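PDB 2EIG: lectin from Lotus tetragonolobus, which probably binds L-fucosyl sugars, as a legume lectin that assembles as a tetramer and carries bound calcium and manganese ions. Local coordinates for residues G57-F62 with D191-L196; T40-Y45 with W89-P94; P77-V82 with N210-R215; L28-D33 with F204-W209. All coordinates share one frame; numbering follows the deposited sequence.

Contact 1 (G57-F62 with D191-L196); sequences GNVASF and DLKTVL
V59 reaches across to D191, L192 and K193, the three residues that begin a single short helical turn. D191 is its N-cap: OD2 accepts from K193 N at 3.2 Å, on the anti side of the carboxylate and a little out of its plane. The bond is bent (139°); the same oxygen lies 4.2 Å from V59 CG2. L192 follows, aimed at the other segment. Its CB lies against V59 CG1 (3.9 Å), and the branch ending in CD1 meets the rim of F62 in the ring plane, 4.0 Å from CE2. A60 O, near this leucine, is buried with no hydrogen-bond partner. K193 takes the other branch of V59, CB to CG2 at 3.7 Å, so the valine's two methyls are shared between consecutive helix residues. With CG anti to the backbone N (chi1 -173°), the lysine chain runs out extended until it bends at chi4; CD passes 4.0 Å from G57 O, and the ammonium makes a cation-pi contact with W52. Further on, T194 N bonds to D191 O and L196 N to L192 O, closing the turn, while T194 OG1 lies near D191 O and L146 O of the second subunit. This helix links strand 183-189 of one sheet of the legume lectin sandwich to strand 199-208 of the other. L192 touches strands 81-88 and 115-120 of the seven-stranded sheet as well as F62, whose strand, 61-72, runs between strands 159-166 and 214-226 in the eight-stranded sheet.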
loop_
_atom_site.group_PDB
_atom_site.type_symbol
_atom_site.label_atom_id
_atom_site.label_comp_id
_atom_site.label_asym_id
_atom_site.label_seq_id
_atom_site.Cartn_x
_atom_site.Cartn_y
_atom_site.Cartn_z
ATOM N N GLY A 57 10.230 17.474 -5.682
ATOM C CA GLY A 57 9.354 16.360 -5.969
ATOM C C GLY A 57 8.640 15.883 -4.701
ATOM O O GLY A 57 8.001 14.856 -4.742
ATOM N N ASN A 58 8.798 16.612 -3.586
ATOM C CA ASN A 58 8.111 16.311 -2.309
ATOM C C ASN A 58 6.594 16.451 -2.426
ATOM O O ASN A 58 6.125 17.328 -3.092
ATOM C CB ASN A 58 8.620 17.188 -1.158
ATOM C CG ASN A 58 10.034 16.773 -0.676
ATOM O OD1 ASN A 58 10.788 17.584 -0.131
ATOM N ND2 ASN A 58 10.385 15.507 -0.892
ATOM N N VAL A 59 5.854 15.559 -1.762
ATOM C CA VAL A 59 4.397 15.618 -1.695
ATOM C C VAL A 59 3.995 15.865 -0.241
ATOM O O VAL A 59 4.668 15.369 0.695
ATOM C CB VAL A 59 3.785 14.332 -2.217
ATOM C CG1 VAL A 59 2.243 14.358 -2.153
ATOM C CG2 VAL A 59 4.315 14.041 -3.646
ATOM N N ALA A 60 2.944 16.655 -0.048
ATOM C CA ALA A 60 2.440 16.959 1.307
ATOM C C ALA A 60 1.859 15.739 2.032
ATOM O O ALA A 60 1.265 14.821 1.409
ATOM C CB ALA A 60 1.365 18.150 1.268
ATOM N N SER A 61 2.027 15.723 3.363
ATOM C CA SER A 61 1.194 14.862 4.186
ATOM C C SER A 61 0.112 15.716 4.775
ATOM O O SER A 61 0.281 16.927 4.985
ATOM C CB SER A 61 1.995 14.197 5.325
ATOM O OG SER A 61 2.842 13.225 4.767
ATOM N N PHE A 62 -1.028 15.102 5.068
ATOM C CA PHE A 62 -2.010 15.826 5.832
ATOM C C PHE A 62 -2.790 14.909 6.737
ATOM O O PHE A 62 -2.809 13.675 6.569
ATOM C CB PHE A 62 -2.937 16.709 4.964
ATOM C CG PHE A 62 -3.858 15.945 4.006
ATOM C CD1 PHE A 62 -5.078 15.424 4.442
ATOM C CD2 PHE A 62 -3.512 15.812 2.670
ATOM C CE1 PHE A 62 -5.937 14.738 3.563
ATOM C CE2 PHE A 62 -4.347 15.120 1.778
ATOM C CZ PHE A 62 -5.568 14.591 2.234
ATOM N N ASP A 191 -1.018 8.569 -5.314
ATOM C CA ASP A 191 0.030 9.563 -5.475
ATOM C C ASP A 191 -0.592 10.906 -5.834
ATOM O O ASP A 191 -0.973 11.110 -6.988
ATOM C CB ASP A 191 1.039 9.152 -6.567
ATOM C CG ASP A 191 2.389 9.879 -6.432
ATOM O OD1 ASP A 191 3.427 9.231 -6.729
ATOM O OD2 ASP A 191 2.429 11.071 -6.017
ATOM N N LEU A 192 -0.702 11.817 -4.850
ATOM C CA LEU A 192 -1.303 13.137 -5.072
ATOM C C LEU A 192 -0.636 13.874 -6.197
ATOM O O LEU A 192 -1.278 14.608 -6.917
ATOM C CB LEU A 192 -1.261 14.016 -3.813
ATOM C CG LEU A 192 -2.122 13.608 -2.640
ATOM C CD1 LEU A 192 -2.136 14.672 -1.520
ATOM C CD2 LEU A 192 -3.549 13.219 -3.086
ATOM N N LYS A 193 0.663 13.668 -6.367
ATOM C CA LYS A 193 1.412 14.410 -7.398
ATOM C C LYS A 193 1.138 13.839 -8.782
ATOM O O LYS A 193 1.378 14.544 -9.752
ATOM C CB LYS A 193 2.917 14.444 -7.079
ATOM C CG LYS A 193 3.797 15.326 -7.979
ATOM C CD LYS A 193 5.299 15.137 -7.693
ATOM C CE LYS A 193 6.135 16.059 -8.628
ATOM N NZ LYS A 193 7.326 15.408 -9.331
ATOM N N THR A 194 0.620 12.601 -8.903
ATOM C CA THR A 194 0.254 12.078 -10.242
ATOM C C THR A 194 -1.092 12.613 -10.668
ATOM O O THR A 194 -1.344 12.884 -11.845
ATOM C CB THR A 194 0.248 10.511 -10.400
ATOM O OG1 THR A 194 -0.504 9.886 -9.355
ATOM C CG2 THR A 194 1.677 9.873 -10.454
ATOM N N VAL A 195 -1.990 12.766 -9.706
ATOM C CA VAL A 195 -3.367 13.085 -10.047
ATOM C C VAL A 195 -3.760 14.530 -9.854
ATOM O O VAL A 195 -4.790 14.934 -10.334
ATOM C CB VAL A 195 -4.370 12.140 -9.352
ATOM C CG1 VAL A 195 -4.264 10.729 -9.977
ATOM C CG2 VAL A 195 -4.146 12.106 -7.819
ATOM N N LEU A 196 -2.946 15.322 -9.159
ATOM C CA LEU A 196 -3.386 16.668 -8.837
ATOM C C LEU A 196 -2.252 17.657 -9.092
ATOM O O LEU A 196 -1.082 17.261 -9.050
ATOM C CB LEU A 196 -3.796 16.746 -7.355
ATOM C CG LEU A 196 -5.169 16.174 -6.996
ATOM C CD1 LEU A 196 -5.324 16.026 -5.505
ATOM C CD2 LEU A 196 -6.280 17.007 -7.588
#

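Contact 2 (T40-Y45 with W89-P94); sequences TSHALY and WGTEIP
I93 lays its CG1 over the imidazole of H42, a CH-pi contact with the carbon 3.6 Å from the ring centroid and only 8° off the normal. With I93 CG1 anti to the carbonyl carbon (chi1 -71°), that branch covers the ring while CG2 goes to T40, and the H42 and I93 side chains slide past each other in opposite directions. The T40 contact is tip to tip, CG2 to CG2 at 3.7 Å. Strand 39-50 belongs to the seven-stranded sheet of the legume lectin sandwich. The loop after strand 81-88 runs antiparallel to residues 40-45, across the side of that sheet turned away from M30 and the eight-stranded sheet. In the plane of the H42 ring, a water sits 2.8 Å from ND1 and also bonds to T91 OG1 at 2.7 Å, with a weaker bond to T91 O. NE2 bonds to G103 O, so both imidazole nitrogens are engaged and the ring's rotation is fixed. L44 comes down near T91, CD1 to CG2 at 4.4 Å. At the far end, W89 turns the edge of its indole to the strand, CZ3 lying 3.6 Å from Y45 O.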
loop_
_atom_site.group_PDB
_atom_site.type_symbol
_atom_site.label_atom_id
_atom_site.label_comp_id
_atom_site.label_asym_id
_atom_site.label_seq_id
_atom_site.Cartn_x
_atom_site.Cartn_y
_atom_site.Cartn_z
ATOM N N THR A 40 -26.399 21.824 -4.993
ATOM C CA THR A 40 -24.991 21.529 -4.978
ATOM C C THR A 40 -24.370 22.590 -4.125
ATOM O O THR A 40 -24.687 23.756 -4.293
ATOM C CB THR A 40 -24.376 21.610 -6.375
ATOM O OG1 THR A 40 -25.122 20.738 -7.229
ATOM C CG2 THR A 40 -22.877 21.213 -6.342
ATOM N N SER A 41 -23.458 22.163 -3.255
ATOM C CA SER A 41 -22.756 23.009 -2.315
ATOM C C SER A 41 -21.297 22.619 -2.272
ATOM O O SER A 41 -20.977 21.431 -2.112
ATOM C CB SER A 41 -23.299 22.720 -0.894
ATOM O OG SER A 41 -24.687 22.999 -0.845
ATOM N N HIS A 42 -20.441 23.632 -2.324
ATOM C CA HIS A 42 -19.019 23.533 -2.088
ATOM C C HIS A 42 -18.679 24.447 -0.931
ATOM O O HIS A 42 -19.222 25.525 -0.826
ATOM C CB HIS A 42 -18.275 24.020 -3.317
ATOM C CG HIS A 42 -18.118 22.963 -4.353
ATOM N ND1 HIS A 42 -17.083 22.962 -5.260
ATOM C CD2 HIS A 42 -18.796 21.811 -4.542
ATOM C CE1 HIS A 42 -17.172 21.876 -6.009
ATOM N NE2 HIS A 42 -18.200 21.157 -5.587
ATOM N N ALA A 43 -17.807 23.996 -0.054
ATOM C CA ALA A 43 -17.273 24.845 1.009
ATOM C C ALA A 43 -15.797 24.496 1.041
ATOM O O ALA A 43 -15.404 23.364 1.409
ATOM C CB ALA A 43 -17.933 24.538 2.352
ATOM N N LEU A 44 -14.985 25.447 0.605
ATOM C CA LEU A 44 -13.550 25.198 0.446
ATOM C C LEU A 44 -12.794 26.037 1.437
ATOM O O LEU A 44 -13.163 27.191 1.689
ATOM C CB LEU A 44 -13.104 25.597 -0.962
ATOM C CG LEU A 44 -13.922 24.974 -2.114
ATOM C CD1 LEU A 44 -13.250 25.363 -3.415
ATOM C CD2 LEU A 44 -14.010 23.448 -2.005
ATOM N N TYR A 45 -11.695 25.509 1.950
ATOM C CA TYR A 45 -10.744 26.370 2.595
ATOM C C TYR A 45 -10.335 27.456 1.566
ATOM O O TYR A 45 -10.080 27.154 0.396
ATOM C CB TYR A 45 -9.546 25.594 3.127
ATOM C CG TYR A 45 -8.570 26.447 3.883
ATOM C CD1 TYR A 45 -8.976 27.171 5.034
ATOM C CD2 TYR A 45 -7.227 26.510 3.483
ATOM C CE1 TYR A 45 -8.067 27.947 5.734
ATOM C CE2 TYR A 45 -6.295 27.294 4.193
ATOM C CZ TYR A 45 -6.737 28.010 5.293
ATOM O OH TYR A 45 -5.857 28.754 6.003
ATOM N N TRP A 89 -6.669 23.827 -7.560
ATOM C CA TRP A 89 -7.053 25.180 -7.164
ATOM C C TRP A 89 -7.599 25.971 -8.389
ATOM O O TRP A 89 -7.074 25.870 -9.496
ATOM C CB TRP A 89 -5.929 25.899 -6.426
ATOM C CG TRP A 89 -6.389 27.235 -5.970
ATOM C CD1 TRP A 89 -6.186 28.432 -6.605
ATOM C CD2 TRP A 89 -7.194 27.517 -4.810
ATOM N NE1 TRP A 89 -6.788 29.446 -5.893
ATOM C CE2 TRP A 89 -7.409 28.916 -4.785
ATOM C CE3 TRP A 89 -7.767 26.720 -3.794
ATOM C CZ2 TRP A 89 -8.161 29.539 -3.760
ATOM C CZ3 TRP A 89 -8.484 27.342 -2.784
ATOM C CH2 TRP A 89 -8.651 28.735 -2.757
ATOM N N GLY A 90 -8.677 26.715 -8.179
ATOM C CA GLY A 90 -9.411 27.314 -9.270
ATOM C C GLY A 90 -10.576 26.438 -9.740
ATOM O O GLY A 90 -11.274 26.851 -10.658
ATOM N N THR A 91 -10.736 25.227 -9.145
ATOM C CA THR A 91 -11.970 24.354 -9.156
ATOM C C THR A 91 -13.213 25.288 -9.114
ATOM O O THR A 91 -13.250 26.217 -8.313
ATOM C CB THR A 91 -11.978 23.150 -7.886
ATOM O OG1 THR A 91 -13.261 22.938 -7.238
ATOM C CG2 THR A 91 -11.035 23.406 -6.709
ATOM N N GLU A 92 -14.177 25.122 -10.026
ATOM C CA GLU A 92 -15.539 25.633 -9.758
ATOM C C GLU A 92 -16.409 24.400 -9.689
ATOM O O GLU A 92 -15.930 23.304 -9.994
ATOM C CB GLU A 92 -16.059 26.594 -10.850
ATOM C CG GLU A 92 -15.322 27.943 -10.971
ATOM C CD GLU A 92 -15.339 28.755 -9.703
ATOM O OE1 GLU A 92 -14.542 29.717 -9.635
ATOM O OE2 GLU A 92 -16.125 28.456 -8.777
ATOM N N ILE A 93 -17.657 24.558 -9.260
ATOM C CA ILE A 93 -18.611 23.479 -9.245
ATOM C C ILE A 93 -18.699 22.998 -10.688
ATOM O O ILE A 93 -18.994 23.785 -11.576
ATOM C CB ILE A 93 -19.976 23.965 -8.736
ATOM C CG1 ILE A 93 -19.885 24.258 -7.214
ATOM C CG2 ILE A 93 -21.140 22.989 -9.137
ATOM C CD1 ILE A 93 -21.150 24.831 -6.616
ATOM N N PRO A 94 -18.396 21.716 -10.933
ATOM C CA PRO A 94 -18.361 21.330 -12.359
ATOM C C PRO A 94 -19.732 21.292 -13.024
ATOM O O PRO A 94 -20.791 21.065 -12.344
ATOM C CB PRO A 94 -17.682 19.948 -12.354
ATOM C CG PRO A 94 -17.109 19.807 -10.905
ATOM C CD PRO A 94 -18.046 20.588 -10.052
HETATM O O HOH W 1 -15.185 24.661 -6.325
#

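Contact 3 (P77-V82 with N210-R215); sequences PPTDGV and NPERER
R213 N donates to P77 O at 2.9 Å, nearly along the C=O axis and fairly straight (156°). Beside it, P78 CA-H points at R213 O, 3.5 Å from CA to O, and the two segments come together on these backbone groups. The P77 ring also packs on E212, CG to CG at 3.6 Å. E214 carries its side chain along T79. Its CB lies 4.0 Å from T79 O; CG, in the crowded position between backbone N and carbonyl carbon (chi1 61°), closes to 3.3 Å from that same oxygen. This is the approach to the metal-binding region of the legume lectin fold: a cis peptide precedes D80, whose side chain comes within about 4 Å of the calcium ion, and D80 and G81 form a classic beta bulge against T207. As in other legume lectins, the cis peptide before this aspartate probably helps to set up the sugar site. Beyond CG the E214 chain is extended, carrying the carboxylate past T79. OE1 rests 3.6 Å from P78 CB and forms a salt bridge with R153, while OE2 lies near G81 N and is held by S121 OG and H216 NE2.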
loop_
_atom_site.group_PDB
_atom_site.type_symbol
_atom_site.label_atom_id
_atom_site.label_comp_id
_atom_site.label_asym_id
_atom_site.label_seq_id
_atom_site.Cartn_x
_atom_site.Cartn_y
_atom_site.Cartn_z
ATOM N N PRO A 77 -36.522 10.053 0.461
ATOM C CA PRO A 77 -35.394 9.139 0.639
ATOM C C PRO A 77 -34.038 9.936 0.583
ATOM O O PRO A 77 -33.981 11.020 0.013
ATOM C CB PRO A 77 -35.578 8.107 -0.499
ATOM C CG PRO A 77 -36.380 8.796 -1.554
ATOM C CD PRO A 77 -37.154 9.942 -0.872
ATOM N N PRO A 78 -32.986 9.438 1.252
ATOM C CA PRO A 78 -31.757 10.254 1.249
ATOM C C PRO A 78 -30.990 10.260 -0.081
ATOM O O PRO A 78 -30.873 9.207 -0.768
ATOM C CB PRO A 78 -30.875 9.611 2.319
ATOM C CG PRO A 78 -31.446 8.287 2.607
ATOM C CD PRO A 78 -32.829 8.176 1.992
ATOM N N THR A 79 -30.451 11.436 -0.404
ATOM C CA THR A 79 -29.414 11.625 -1.413
ATOM C C THR A 79 -28.830 13.011 -1.218
ATOM O O THR A 79 -29.446 13.818 -0.564
ATOM C CB THR A 79 -29.878 11.435 -2.888
ATOM O OG1 THR A 79 -30.336 12.646 -3.485
ATOM C CG2 THR A 79 -30.902 10.379 -3.013
ATOM N N ASP A 80 -27.618 13.261 -1.725
ATOM C CA ASP A 80 -26.821 12.233 -2.399
ATOM C C ASP A 80 -25.554 11.917 -1.649
ATOM O O ASP A 80 -25.010 10.853 -1.760
ATOM C CB ASP A 80 -26.481 12.703 -3.816
ATOM C CG ASP A 80 -27.470 12.190 -4.845
ATOM O OD1 ASP A 80 -27.255 11.042 -5.267
ATOM O OD2 ASP A 80 -28.431 12.936 -5.200
ATOM N N GLY A 81 -25.025 12.886 -0.941
ATOM C CA GLY A 81 -23.903 12.604 -0.085
ATOM C C GLY A 81 -23.145 13.868 0.107
ATOM O O GLY A 81 -23.512 14.882 -0.461
ATOM N N VAL A 82 -22.112 13.780 0.930
ATOM C CA VAL A 82 -21.171 14.863 1.125
ATOM C C VAL A 82 -19.771 14.226 1.006
ATOM O O VAL A 82 -19.541 13.088 1.429
ATOM C CB VAL A 82 -21.389 15.612 2.503
ATOM C CG1 VAL A 82 -21.403 14.632 3.704
ATOM C CG2 VAL A 82 -20.307 16.736 2.734
ATOM N N ASN A 210 -33.994 15.468 -6.261
ATOM C CA ASN A 210 -35.398 15.781 -6.168
ATOM C C ASN A 210 -36.083 14.591 -6.804
ATOM O O ASN A 210 -35.887 14.362 -7.993
ATOM C CB ASN A 210 -35.714 17.083 -6.922
ATOM C CG ASN A 210 -37.133 17.583 -6.679
ATOM O OD1 ASN A 210 -37.439 18.757 -6.938
ATOM N ND2 ASN A 210 -38.001 16.709 -6.170
ATOM N N PRO A 211 -36.876 13.829 -6.021
ATOM C CA PRO A 211 -37.223 14.034 -4.578
ATOM C C PRO A 211 -36.151 13.775 -3.514
ATOM O O PRO A 211 -36.319 14.213 -2.390
ATOM C CB PRO A 211 -38.330 13.006 -4.350
ATOM C CG PRO A 211 -38.028 11.896 -5.373
ATOM C CD PRO A 211 -37.577 12.658 -6.586
ATOM N N GLU A 212 -35.103 13.014 -3.836
ATOM C CA GLU A 212 -34.211 12.458 -2.826
ATOM C C GLU A 212 -33.353 13.600 -2.269
ATOM O O GLU A 212 -32.887 14.431 -3.006
ATOM C CB GLU A 212 -33.293 11.385 -3.439
ATOM C CG GLU A 212 -33.891 10.002 -3.784
ATOM C CD GLU A 212 -34.431 9.931 -5.159
ATOM O OE1 GLU A 212 -34.666 10.981 -5.782
ATOM O OE2 GLU A 212 -34.616 8.798 -5.634
ATOM N N ARG A 213 -33.109 13.616 -0.976
ATOM C CA ARG A 213 -32.382 14.739 -0.382
ATOM C C ARG A 213 -32.134 14.438 1.059
ATOM O O ARG A 213 -32.743 13.545 1.637
ATOM C CB ARG A 213 -33.174 16.027 -0.508
ATOM C CG ARG A 213 -34.459 16.028 0.361
ATOM C CD ARG A 213 -35.272 17.190 -0.054
ATOM N NE ARG A 213 -36.140 16.815 -1.165
ATOM C CZ ARG A 213 -36.788 17.697 -1.918
ATOM N NH1 ARG A 213 -36.576 18.987 -1.701
ATOM N NH2 ARG A 213 -37.611 17.289 -2.894
ATOM N N GLU A 214 -31.205 15.171 1.634
ATOM C CA GLU A 214 -30.908 15.075 3.046
ATOM C C GLU A 214 -30.115 16.341 3.433
ATOM O O GLU A 214 -29.608 17.048 2.559
ATOM C CB GLU A 214 -30.095 13.808 3.359
ATOM C CG GLU A 214 -28.783 13.804 2.635
ATOM C CD GLU A 214 -27.987 12.527 2.759
ATOM O OE1 GLU A 214 -28.273 11.686 3.664
ATOM O OE2 GLU A 214 -27.031 12.398 1.940
ATOM N N ARG A 215 -30.019 16.622 4.727
ATOM C CA ARG A 215 -29.071 17.613 5.208
ATOM C C ARG A 215 -27.676 16.952 5.253
ATOM O O ARG A 215 -27.573 15.728 5.481
ATOM C CB ARG A 215 -29.467 18.085 6.614
ATOM C CG ARG A 215 -30.883 18.771 6.738
ATOM C CD ARG A 215 -31.025 19.629 8.005
ATOM N NE ARG A 215 -29.972 20.652 8.049
ATOM C CZ ARG A 215 -29.993 21.808 7.393
ATOM N NH1 ARG A 215 -31.042 22.169 6.664
ATOM N NH2 ARG A 215 -28.942 22.623 7.496
#

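Contact 4 (L28-D33 with F204-W209); sequences LAMPTD and FSATTW
M30 and F204 cross at about a right angle, the thioether passing beside the phenylalanine's CB. SD lies 3.6 Å from F204 CB. From there the chain bends at chi3 (75°), which swings CE down onto the backbone of strand 199-208, 3.3 Å from F204 O and also close to S205 CA. Nearer its root the methionine sets its CB beside that of A206, at 3.7 Å. A206 CB also lies 3.4 Å from M30 O, a carbonyl satisfied by H216 ND1. L28 approaches the F204 ring obliquely, its CD2 4.2 Å from CD1, a looser touch than that of the methionine. At the other end P31 and T208 reach toward each other tip to tip, CD to CG2 at 3.8 Å; the peptide before P31 is cis. T208 turns its methyl to the proline while OG1 bonds to T39 OG1 and N37 O, so the polar branch of this buried threonine is satisfied away from the apolar contact. F204 is further enclosed by edge-to-face contacts with W221 and F66. The whole contact is buried in the interior of the sandwich, where the two chain directions differ by 31°. Strand 27-29 pairs with strand 214-226 in the eight-stranded sheet, and strand 199-208 lies between strands 39-50 and 81-88 in the seven-stranded one, so these side chains pack between the two sheets.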
loop_
_atom_site.group_PDB
_atom_site.type_symbol
_atom_site.label_atom_id
_atom_site.label_comp_id
_atom_site.label_asym_id
_atom_site.label_seq_id
_atom_site.Cartn_x
_atom_site.Cartn_y
_atom_site.Cartn_z
ATOM N N LEU A 28 -21.803 24.177 9.344
ATOM C CA LEU A 28 -21.665 24.315 7.921
ATOM C C LEU A 28 -22.720 23.454 7.212
ATOM O O LEU A 28 -22.654 22.224 7.235
ATOM C CB LEU A 28 -20.230 23.960 7.487
ATOM C CG LEU A 28 -20.028 23.843 5.959
ATOM C CD1 LEU A 28 -20.489 25.101 5.159
ATOM C CD2 LEU A 28 -18.544 23.531 5.736
ATOM N N ALA A 29 -23.706 24.111 6.602
ATOM C CA ALA A 29 -24.832 23.388 6.033
ATOM C C ALA A 29 -24.695 23.267 4.515
ATOM O O ALA A 29 -24.469 24.249 3.806
ATOM C CB ALA A 29 -26.102 24.014 6.389
ATOM N N MET A 30 -24.843 22.038 4.039
ATOM C CA MET A 30 -24.574 21.758 2.634
ATOM C C MET A 30 -25.604 20.705 2.239
ATOM O O MET A 30 -25.309 19.528 2.274
ATOM C CB MET A 30 -23.149 21.180 2.481
ATOM C CG MET A 30 -22.040 22.142 2.933
ATOM S SD MET A 30 -20.460 21.372 2.729
ATOM C CE MET A 30 -20.274 21.486 0.921
ATOM N N PRO A 31 -26.798 21.138 1.854
ATOM C CA PRO A 31 -27.131 22.562 1.658
ATOM C C PRO A 31 -27.782 23.219 2.870
ATOM O O PRO A 31 -28.231 22.558 3.816
ATOM C CB PRO A 31 -28.182 22.509 0.541
ATOM C CG PRO A 31 -28.984 21.281 0.903
ATOM C CD PRO A 31 -27.962 20.278 1.569
ATOM N N THR A 32 -27.817 24.542 2.825
ATOM C CA THR A 32 -28.503 25.296 3.832
ATOM C C THR A 32 -30.009 24.894 3.898
ATOM O O THR A 32 -30.566 24.740 4.982
ATOM C CB THR A 32 -28.401 26.767 3.516
ATOM O OG1 THR A 32 -29.073 27.481 4.551
ATOM C CG2 THR A 32 -29.023 27.085 2.176
ATOM N N ASP A 33 -30.628 24.697 2.738
ATOM C CA ASP A 33 -32.017 24.297 2.702
ATOM C C ASP A 33 -32.293 23.147 1.694
ATOM O O ASP A 33 -32.388 23.365 0.505
ATOM C CB ASP A 33 -32.900 25.527 2.403
ATOM C CG ASP A 33 -34.396 25.192 2.449
ATOM O OD1 ASP A 33 -35.216 25.994 1.942
ATOM O OD2 ASP A 33 -34.723 24.109 2.972
ATOM N N PHE A 204 -15.273 20.598 0.968
ATOM C CA PHE A 204 -16.394 19.681 0.916
ATOM C C PHE A 204 -17.268 20.009 -0.251
ATOM O O PHE A 204 -17.380 21.162 -0.648
ATOM C CB PHE A 204 -17.233 19.782 2.196
ATOM C CG PHE A 204 -16.453 19.538 3.438
ATOM C CD1 PHE A 204 -15.911 20.621 4.155
ATOM C CD2 PHE A 204 -16.252 18.224 3.916
ATOM C CE1 PHE A 204 -15.185 20.390 5.318
ATOM C CE2 PHE A 204 -15.512 18.000 5.100
ATOM C CZ PHE A 204 -14.988 19.104 5.794
ATOM N N SER A 205 -17.889 18.967 -0.787
ATOM C CA SER A 205 -18.902 19.109 -1.771
ATOM C C SER A 205 -20.054 18.217 -1.364
ATOM O O SER A 205 -19.850 17.103 -0.866
ATOM C CB SER A 205 -18.360 18.681 -3.145
ATOM O OG SER A 205 -19.389 18.747 -4.076
ATOM N N ALA A 206 -21.262 18.700 -1.601
ATOM C CA ALA A 206 -22.463 17.948 -1.250
ATOM C C ALA A 206 -23.573 18.250 -2.220
ATOM O O ALA A 206 -23.653 19.339 -2.733
ATOM C CB ALA A 206 -22.892 18.286 0.176
ATOM N N THR A 207 -24.429 17.270 -2.504
ATOM C CA THR A 207 -25.530 17.466 -3.406
ATOM C C THR A 207 -26.754 16.766 -2.835
ATOM O O THR A 207 -26.655 15.868 -2.019
ATOM C CB THR A 207 -25.306 16.814 -4.814
ATOM O OG1 THR A 207 -24.883 15.456 -4.610
ATOM C CG2 THR A 207 -24.292 17.588 -5.623
ATOM N N THR A 208 -27.906 17.215 -3.300
ATOM C CA THR A 208 -29.185 16.591 -2.998
ATOM C C THR A 208 -29.905 16.626 -4.348
ATOM O O THR A 208 -29.493 17.290 -5.288
ATOM C CB THR A 208 -29.979 17.377 -1.952
ATOM O OG1 THR A 208 -30.179 18.708 -2.434
ATOM C CG2 THR A 208 -29.242 17.420 -0.575
ATOM N N TRP A 209 -30.980 15.884 -4.425
ATOM C CA TRP A 209 -31.623 15.661 -5.691
ATOM C C TRP A 209 -33.095 16.116 -5.536
ATOM O O TRP A 209 -33.399 17.057 -4.781
ATOM C CB TRP A 209 -31.457 14.180 -6.085
ATOM C CG TRP A 209 -31.831 13.854 -7.472
ATOM C CD1 TRP A 209 -32.776 12.952 -7.872
ATOM C CD2 TRP A 209 -31.297 14.434 -8.666
ATOM N NE1 TRP A 209 -32.874 12.946 -9.228
ATOM C CE2 TRP A 209 -31.974 13.840 -9.750
ATOM C CE3 TRP A 209 -30.293 15.385 -8.925
ATOM C CZ2 TRP A 209 -31.665 14.140 -11.097
ATOM C CZ3 TRP A 209 -30.029 15.737 -10.261
ATOM C CH2 TRP A 209 -30.703 15.100 -11.328
#

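From the N terminus, residues 28-33 come first and wait for 204-209, so contact 4 spans both contact 2 and contact 1. Contact 2 is the first to close, when the loop at 89-94 returns to 40-45; it crosses contact 1, which runs from 57-62 to the helix at 191-196. Contact 3 starts at 77-82 and closes last, at 210-215, crossing all the others. Contacts 3 and 4 adjoin, D80 N bonding to T207 O, and contacts 2 and 4 share the strand pairing of S41 and A43 with A206 and F204. Contacts 3 and 4 join the two sheets; contact 1, across the chain's centre, sets the connecting helix against the start of strand 61-72.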